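Local coordinates for glutamate receptor kainate-like protein (Pleurobrachia bachei, PDB 4ZDM) that binds glycine in the ligand-binding domain of a ctenophore ionotropic glutamate receptor subunit, and so probably helps to open a glycine-activated ion channel, at residues A[14-19]-A[58-63]; A[38-43]-A[249-254]; A[107-112]-A[234-239]. One frame throughout, in Å; residues are numbered along the deposited sequence. Where two conformers were deposited one is given.

Contact 1. Residues A[14-19]-A[58-63]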
# COMPACT_ATOMS: atom_id res chain seq x y z
N ILE A 14 2.28 8.80 9.26
CA ILE A 14 2.98 9.89 9.94
C ILE A 14 2.09 11.13 10.02
O ILE A 14 1.24 11.35 9.15
CB ILE A 14 4.30 10.30 9.24
CG1 ILE A 14 4.07 10.85 7.86
CG2 ILE A 14 5.22 9.10 9.16
CD1 ILE A 14 5.28 11.67 7.33
N ILE A 15 2.35 11.95 11.04
CA ILE A 15 1.94 13.35 11.14
C ILE A 15 3.16 14.08 11.63
O ILE A 15 3.70 13.75 12.66
CB ILE A 15 0.77 13.56 12.11
CG1 ILE A 15 -0.51 12.95 11.55
CG2 ILE A 15 0.55 15.07 12.36
CD1 ILE A 15 -1.66 12.97 12.47
N PRO A 16 3.57 15.16 10.97
CA PRO A 16 4.68 15.96 11.49
C PRO A 16 4.35 16.53 12.87
O PRO A 16 3.30 17.16 13.07
CB PRO A 16 4.81 17.07 10.46
CG PRO A 16 4.42 16.43 9.18
CD PRO A 16 3.20 15.62 9.61
N GLU A 17 5.30 16.33 13.78
CA GLU A 17 5.27 16.87 15.15
C GLU A 17 6.61 16.58 15.74
O GLU A 17 6.93 15.42 16.05
CB GLU A 17 4.16 16.26 15.99
CG GLU A 17 4.05 16.93 17.34
CD GLU A 17 2.97 16.31 18.20
OE1 GLU A 17 1.85 16.21 17.67
OE2 GLU A 17 3.25 16.00 19.39
N MET A 18 7.43 17.60 15.94
CA MET A 18 8.70 17.42 16.60
C MET A 18 8.52 17.19 18.07
O MET A 18 7.55 17.66 18.66
CB MET A 18 9.57 18.63 16.29
CG MET A 18 10.09 18.66 14.84
SD MET A 18 11.17 17.29 14.41
CE MET A 18 12.72 17.88 15.11
N PRO A 19 9.45 16.42 18.70
CA PRO A 19 10.72 15.95 18.13
C PRO A 19 10.65 14.61 17.42
O PRO A 19 11.68 14.07 17.00
CB PRO A 19 11.61 15.82 19.39
CG PRO A 19 10.64 15.38 20.43
CD PRO A 19 9.35 16.10 20.14
N PHE A 58 6.16 6.91 3.60
CA PHE A 58 5.31 7.51 4.59
C PHE A 58 4.02 7.99 3.99
O PHE A 58 4.00 8.48 2.83
CB PHE A 58 6.02 8.74 5.21
CG PHE A 58 7.21 8.45 6.07
CD1 PHE A 58 7.41 7.24 6.70
CD2 PHE A 58 8.18 9.45 6.31
CE1 PHE A 58 8.49 7.02 7.51
CE2 PHE A 58 9.25 9.21 7.11
CZ PHE A 58 9.43 8.00 7.71
N ILE A 59 2.91 7.95 4.71
CA ILE A 59 1.65 8.46 4.24
C ILE A 59 1.07 9.29 5.35
O ILE A 59 0.95 8.83 6.50
CB ILE A 59 0.65 7.34 3.83
CG1 ILE A 59 1.19 6.60 2.58
CG2 ILE A 59 -0.76 7.94 3.60
CD1 ILE A 59 0.25 5.59 2.02
N THR A 60 0.75 10.54 5.05
CA THR A 60 0.15 11.49 5.99
C THR A 60 -1.35 11.56 5.75
O THR A 60 -1.80 11.76 4.59
CB THR A 60 0.77 12.88 5.76
OG1 THR A 60 2.17 12.78 5.89
CG2 THR A 60 0.30 13.88 6.78
N PRO A 61 -2.17 11.41 6.80
CA PRO A 61 -3.62 11.46 6.55
C PRO A 61 -4.05 12.82 6.08
O PRO A 61 -3.56 13.84 6.55
CB PRO A 61 -4.24 11.16 7.91
CG PRO A 61 -3.16 11.43 8.88
CD PRO A 61 -1.86 11.15 8.20
N GLU A 62 -5.01 12.82 5.16
CA GLU A 62 -5.54 14.09 4.66
C GLU A 62 -6.02 15.03 5.77
O GLU A 62 -5.82 16.25 5.70
CB GLU A 62 -6.68 13.79 3.68
CG GLU A 62 -6.26 12.84 2.56
CD GLU A 62 -7.38 12.57 1.57
OE1 GLU A 62 -8.30 13.41 1.45
OE2 GLU A 62 -7.32 11.51 0.91
N ASP A 63 -6.65 14.45 6.78
CA ASP A 63 -7.24 15.24 7.86
C ASP A 63 -6.28 15.69 8.95
O ASP A 63 -6.68 16.47 9.82
CB ASP A 63 -8.44 14.49 8.45
CG ASP A 63 -8.11 13.21 9.23
OD1 ASP A 63 -6.90 12.99 9.50
OD2 ASP A 63 -9.09 12.47 9.52
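Ile14 meets Phe58, Ile59 and Thr60 where two parallel strands, 8-13 and 54-59, end side by side in the periplasmic-binding-protein fold of the glutamate-receptor ligand-binding domain. Phe58 comes first. Its ring receives CG2 of Ile14 over one face, a CH-pi contact with the methyl 3.9 Å from the centroid of the Phe58 ring and shifted toward the rim. The two side chains cross at about a right angle, and CD1 of Ile14 closes on CB of Phe58 at 3.7 Å. Tyr37 adds an edge-to-face ring contact to Phe58. Ile59 contributes its carbonyl: N of Ile14 donates to O of Ile59 over 3.1 Å in a nearly straight bond (163° at the hydrogen), approaching from above the carbonyl plane. Ile59 also has a backbone hydrogen bond to Leu12, so the parallel pairing carries on through the first residue after strand 8-13. At Thr60 the hydroxyl OG1 lies 3.3 Å from CG1 of Ile14, which chi1 of 64° sets between its own backbone N and carbonyl carbon, facing the threonine. Pro61 then packs CD and CG crosswise against CG1 of Ile15, and Leu79 of helix 78-84 touches both side chains. The loop runs on beside the glycine pocket: Phe66, a pocket residue, touches Ile15, and Glu17 forms a salt bridge with Arg147, another pocket residue. The carbonyl O of Ile14, buried without a conventional hydrogen-bond partner, meets CA of Thr60 in a CA-H...O contact of 3.3 Å and CD of Pro61 at 3.2 Å.

Contact 2. Residues A[38-43]-A[249-254]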
# COMPACT_ATOMS: atom_id res chain seq x y z
N THR A 38 13.27 14.33 9.19
CA THR A 38 14.11 14.01 10.34
C THR A 38 13.22 13.79 11.56
O THR A 38 11.99 13.86 11.44
CB THR A 38 15.14 15.14 10.67
OG1 THR A 38 14.39 16.32 11.01
CG2 THR A 38 16.09 15.39 9.49
N GLY A 39 13.82 13.44 12.70
CA GLY A 39 13.12 13.24 13.94
C GLY A 39 13.45 11.91 14.59
O GLY A 39 13.97 10.99 13.97
N VAL A 40 13.15 11.81 15.86
CA VAL A 40 13.41 10.61 16.65
C VAL A 40 12.85 9.38 15.97
O VAL A 40 13.51 8.34 15.80
CB VAL A 40 12.83 10.75 18.08
CG1 VAL A 40 12.92 9.42 18.83
CG2 VAL A 40 13.51 11.86 18.84
N ASN A 41 11.60 9.47 15.58
CA ASN A 41 10.90 8.28 15.09
C ASN A 41 11.31 7.95 13.65
O ASN A 41 11.26 6.78 13.25
CB ASN A 41 9.39 8.47 15.15
CG ASN A 41 8.84 8.55 16.55
OD1 ASN A 41 9.54 8.92 17.50
ND2 ASN A 41 7.54 8.28 16.68
N VAL A 42 11.70 8.97 12.86
CA VAL A 42 12.22 8.76 11.53
C VAL A 42 13.50 7.96 11.63
O VAL A 42 13.71 7.02 10.87
CB VAL A 42 12.42 10.14 10.83
CG1 VAL A 42 13.09 9.97 9.51
CG2 VAL A 42 11.06 10.81 10.70
N GLU A 43 14.36 8.31 12.60
CA GLU A 43 15.57 7.54 12.79
C GLU A 43 15.30 6.13 13.33
O GLU A 43 15.91 5.13 12.89
CB GLU A 43 16.55 8.28 13.71
CG GLU A 43 17.02 9.58 13.05
CD GLU A 43 18.29 10.16 13.68
OE1 GLU A 43 18.28 11.39 13.85
OE2 GLU A 43 19.24 9.37 13.92
N ALA A 249 17.28 12.89 23.42
CA ALA A 249 18.19 13.93 23.92
C ALA A 249 18.91 14.65 22.80
O ALA A 249 19.13 15.90 22.88
CB ALA A 249 19.19 13.30 24.89
N LYS A 250 19.30 13.95 21.74
CA LYS A 250 19.95 14.61 20.63
C LYS A 250 19.05 15.69 20.02
O LYS A 250 19.51 16.82 19.72
CB LYS A 250 20.36 13.59 19.57
CG LYS A 250 21.01 14.21 18.36
CD LYS A 250 21.44 13.20 17.34
CE LYS A 250 20.25 12.68 16.60
NZ LYS A 250 20.74 11.79 15.52
N TYR A 251 17.78 15.36 19.78
CA TYR A 251 16.90 16.34 19.19
C TYR A 251 16.55 17.47 20.15
O TYR A 251 16.45 18.63 19.73
CB TYR A 251 15.61 15.64 18.67
CG TYR A 251 15.83 15.00 17.32
CD1 TYR A 251 15.69 15.72 16.16
CD2 TYR A 251 16.25 13.69 17.21
CE1 TYR A 251 15.93 15.16 14.95
CE2 TYR A 251 16.54 13.12 15.99
CZ TYR A 251 16.37 13.85 14.86
OH TYR A 251 16.61 13.33 13.63
N GLU A 252 16.42 17.15 21.44
CA GLU A 252 16.19 18.16 22.47
C GLU A 252 17.34 19.17 22.50
O GLU A 252 17.14 20.37 22.60
CB GLU A 252 16.07 17.47 23.82
CG GLU A 252 15.11 18.00 24.80
CD GLU A 252 15.07 17.08 26.02
OE1 GLU A 252 15.85 16.11 26.05
OE2 GLU A 252 14.27 17.33 26.95
N ASN A 253 18.55 18.66 22.36
CA ASN A 253 19.73 19.54 22.36
C ASN A 253 19.93 20.31 21.05
O ASN A 253 20.56 21.38 21.05
CB ASN A 253 20.96 18.71 22.69
CG ASN A 253 20.97 18.22 24.13
OD1 ASN A 253 20.53 18.94 25.03
ND2 ASN A 253 21.45 17.00 24.35
N GLN A 254 19.43 19.80 19.94
CA GLN A 254 19.50 20.50 18.65
C GLN A 254 18.60 21.73 18.66
O GLN A 254 18.77 22.63 17.84
CB GLN A 254 19.10 19.61 17.47
CG GLN A 254 20.13 18.57 17.09
CD GLN A 254 19.75 17.76 15.87
OE1 GLN A 254 18.67 17.95 15.29
NE2 GLN A 254 20.65 16.86 15.45
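Tyr251 of helix 243-254 pushes its phenol against the N-terminus of helix 40-52, where Gly39 is the N-cap. Hydrogen bonds grip the hydroxyl twice. OH of Tyr251 donates to OE1 of Glu43 over 2.6 Å, using the anti lone pair of that oxygen, and accepts from N of Gly39 at 2.9 Å. The carboxylate and ring planes stand 70° apart. A salt bridge joins the same carboxylate to Lys250, the two side chains meeting tip to tip. NZ of Lys250 lies 3.0 Å from OE1 of Glu43, on its syn lone pair, and bonds weakly to OE2. The lysine chain gets there by a bend at chi3 (75°), which turns CE toward the acid. Van der Waals packing fills in the rest: N of Val40 lies over one face of the Tyr251 ring, 3.6 Å above its plane, CA of Gly39 lies over the ring too, and CG2 of Val40 touches CD2 of Tyr251 at 3.7 Å. At its backbone angles a CB on Gly39 would collide with the carbonyl O of Thr38, which calls for glycine there. Met18, from the 14-19 loop, packs on Tyr251, and Leu247 of helix 243-254 touches Val40. OE1 of Glu43 thus takes two donors on its two lone pairs, an arrangement that would probably stabilise the ionised carboxylate and fix the rotation of the phenol hydroxyl between acid and amide.

Contact 3. Residues A[107-112]-A[234-239]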
# COMPACT_ATOMS: atom_id res chain seq x y z
N PHE A 107 -0.91 -2.06 19.78
CA PHE A 107 0.24 -1.19 20.01
C PHE A 107 1.47 -2.05 20.16
O PHE A 107 1.44 -3.11 20.82
CB PHE A 107 0.02 -0.34 21.25
CG PHE A 107 -0.99 0.73 21.04
CD1 PHE A 107 -2.34 0.46 21.18
CD2 PHE A 107 -0.61 1.97 20.64
CE1 PHE A 107 -3.29 1.46 20.96
CE2 PHE A 107 -1.53 2.97 20.41
CZ PHE A 107 -2.89 2.71 20.56
N SER A 108 2.53 -1.57 19.55
CA SER A 108 3.84 -2.19 19.78
C SER A 108 4.28 -2.02 21.20
O SER A 108 3.73 -1.23 21.96
CB SER A 108 4.90 -1.58 18.85
OG SER A 108 5.29 -0.26 19.23
N LEU A 109 5.33 -2.76 21.53
CA LEU A 109 6.13 -2.43 22.70
C LEU A 109 6.49 -0.95 22.61
O LEU A 109 6.80 -0.43 21.53
CB LEU A 109 7.35 -3.35 22.76
CG LEU A 109 8.26 -3.27 23.95
CD1 LEU A 109 8.74 -4.73 24.32
CD2 LEU A 109 9.41 -2.39 23.59
N SER A 110 6.42 -0.23 23.74
CA SER A 110 6.49 1.21 23.68
C SER A 110 7.86 1.77 23.54
O SER A 110 8.86 1.16 23.98
CB SER A 110 5.80 1.76 24.91
OG SER A 110 6.48 1.35 26.09
N MET A 111 7.94 2.95 22.92
CA MET A 111 9.21 3.67 22.80
C MET A 111 9.53 4.49 24.07
O MET A 111 10.69 4.74 24.36
CB MET A 111 9.21 4.56 21.53
CG MET A 111 8.13 5.58 21.45
SD MET A 111 8.27 6.54 19.91
CE MET A 111 7.04 5.52 19.12
N MET A 112 8.52 4.91 24.81
CA MET A 112 8.70 5.68 26.02
C MET A 112 7.37 5.89 26.69
O MET A 112 6.32 5.58 26.12
CB MET A 112 9.37 7.01 25.74
CG MET A 112 8.52 7.92 24.97
SD MET A 112 9.40 9.46 24.43
CE MET A 112 10.70 8.84 23.52
N PHE A 234 12.66 -5.55 18.02
CA PHE A 234 13.54 -4.47 17.66
C PHE A 234 13.39 -3.29 18.61
O PHE A 234 14.39 -2.69 19.05
CB PHE A 234 13.27 -4.00 16.22
CG PHE A 234 14.15 -2.88 15.83
CD1 PHE A 234 15.43 -3.14 15.41
CD2 PHE A 234 13.74 -1.58 16.00
CE1 PHE A 234 16.31 -2.11 15.14
CE2 PHE A 234 14.65 -0.54 15.69
CZ PHE A 234 15.88 -0.85 15.28
N MET A 235 12.14 -2.90 18.92
CA MET A 235 11.93 -1.76 19.76
C MET A 235 12.52 -1.97 21.15
O MET A 235 13.10 -1.05 21.75
CB MET A 235 10.44 -1.45 19.84
CG MET A 235 10.12 -0.14 20.48
SD MET A 235 10.39 1.26 19.38
CE MET A 235 8.81 1.31 18.54
N LEU A 236 12.35 -3.16 21.67
CA LEU A 236 12.88 -3.46 22.98
C LEU A 236 14.39 -3.34 23.00
O LEU A 236 14.98 -2.85 23.98
CB LEU A 236 12.47 -4.84 23.43
CG LEU A 236 13.00 -5.27 24.80
CD1 LEU A 236 12.60 -4.35 25.97
CD2 LEU A 236 12.53 -6.68 25.05
N GLY A 237 15.04 -3.76 21.95
CA GLY A 237 16.49 -3.67 21.95
C GLY A 237 16.98 -2.25 22.03
O GLY A 237 17.87 -1.91 22.84
N ILE A 238 16.43 -1.36 21.22
CA ILE A 238 16.87 0.04 21.26
C ILE A 238 16.36 0.74 22.52
O ILE A 238 17.00 1.67 23.00
CB ILE A 238 16.48 0.82 20.01
CG1 ILE A 238 15.00 0.75 19.61
CG2 ILE A 238 17.36 0.35 18.84
CD1 ILE A 238 14.57 1.83 18.63
N ARG A 239 15.25 0.32 23.11
CA ARG A 239 14.82 0.91 24.36
C ARG A 239 15.75 0.52 25.49
O ARG A 239 16.24 1.38 26.23
CB ARG A 239 13.36 0.47 24.67
CG ARG A 239 12.76 1.22 25.87
CD ARG A 239 11.31 0.87 26.13
NE ARG A 239 11.15 -0.45 26.70
CZ ARG A 239 10.00 -1.07 26.86
NH1 ARG A 239 8.89 -0.56 26.37
NH2 ARG A 239 9.93 -2.20 27.53
O HOH W 1 6.00 -1.72 26.24
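Arg239 on helix 228-240 reaches across to Leu109 and Ser110 in the loop between strands 106-107 and 112-121. From CB the chain leaves with CG anti to the backbone N (chi1 -171°). CD passes 3.3 Å from O of Ser110, and a bend at chi3 (73°) turns NE out of the extended line; the guanidinium beyond it has CD2 of Leu109 over one face, toward the rim. CD2 of Leu109 lies 3.4 Å from NH1 of Arg239, its nearest approach, and 3.6 Å from CZ; NH2 lies near the same leucine. NH1 does the bonding: it donates to O of Ser110 at 2.9 Å, that oxygen tilted from the guanidinium plane, and to water 1, which sits in the plane and also accepts from N of Ser110. An alanine here would probably leave O of Ser110 and water 1 without this donor and uncover the side of Leu109 that faces the guanidinium. Earlier on the helix, CG of Met235 lies 3.5 Å from O of Leu109, SD of Met235 lies 4.1 Å from CB of Met111, and CD1 of Leu109 packs 3.8 Å from CB of Leu236. OG of Ser110 bonds to Glu216, and N of Leu109 to Asp232. The loop therefore lies between helix 228-240 and strand 205-221, which pairs with Ser108, Met111 and Met112, while Met111 also touches helices 40-52 and 243-254.

How the contacts relate
The three contacts lie in one part of the ligand-binding domain, their centres 16 to 20 Å apart. Contact 2 lies between the others in space: it touches contact 1 where Pro19 meets Val40 and Tyr251, and contact 3 where Asn41 packs on Met111. Contacts 1 and 3 do not touch, their nearest atoms being about 7 Å apart. Along the chain, contacts 1 and 2 alternate, helix 40-52 leading straight into strand 54-59; contact 1 closes before contact 3 opens, and contact 3 falls between the two halves of contact 2. Consecutive helices 228-240 and 243-254 thus bring the C-terminal end back onto the N-terminal half, beside the loop that leads past the bound glycine.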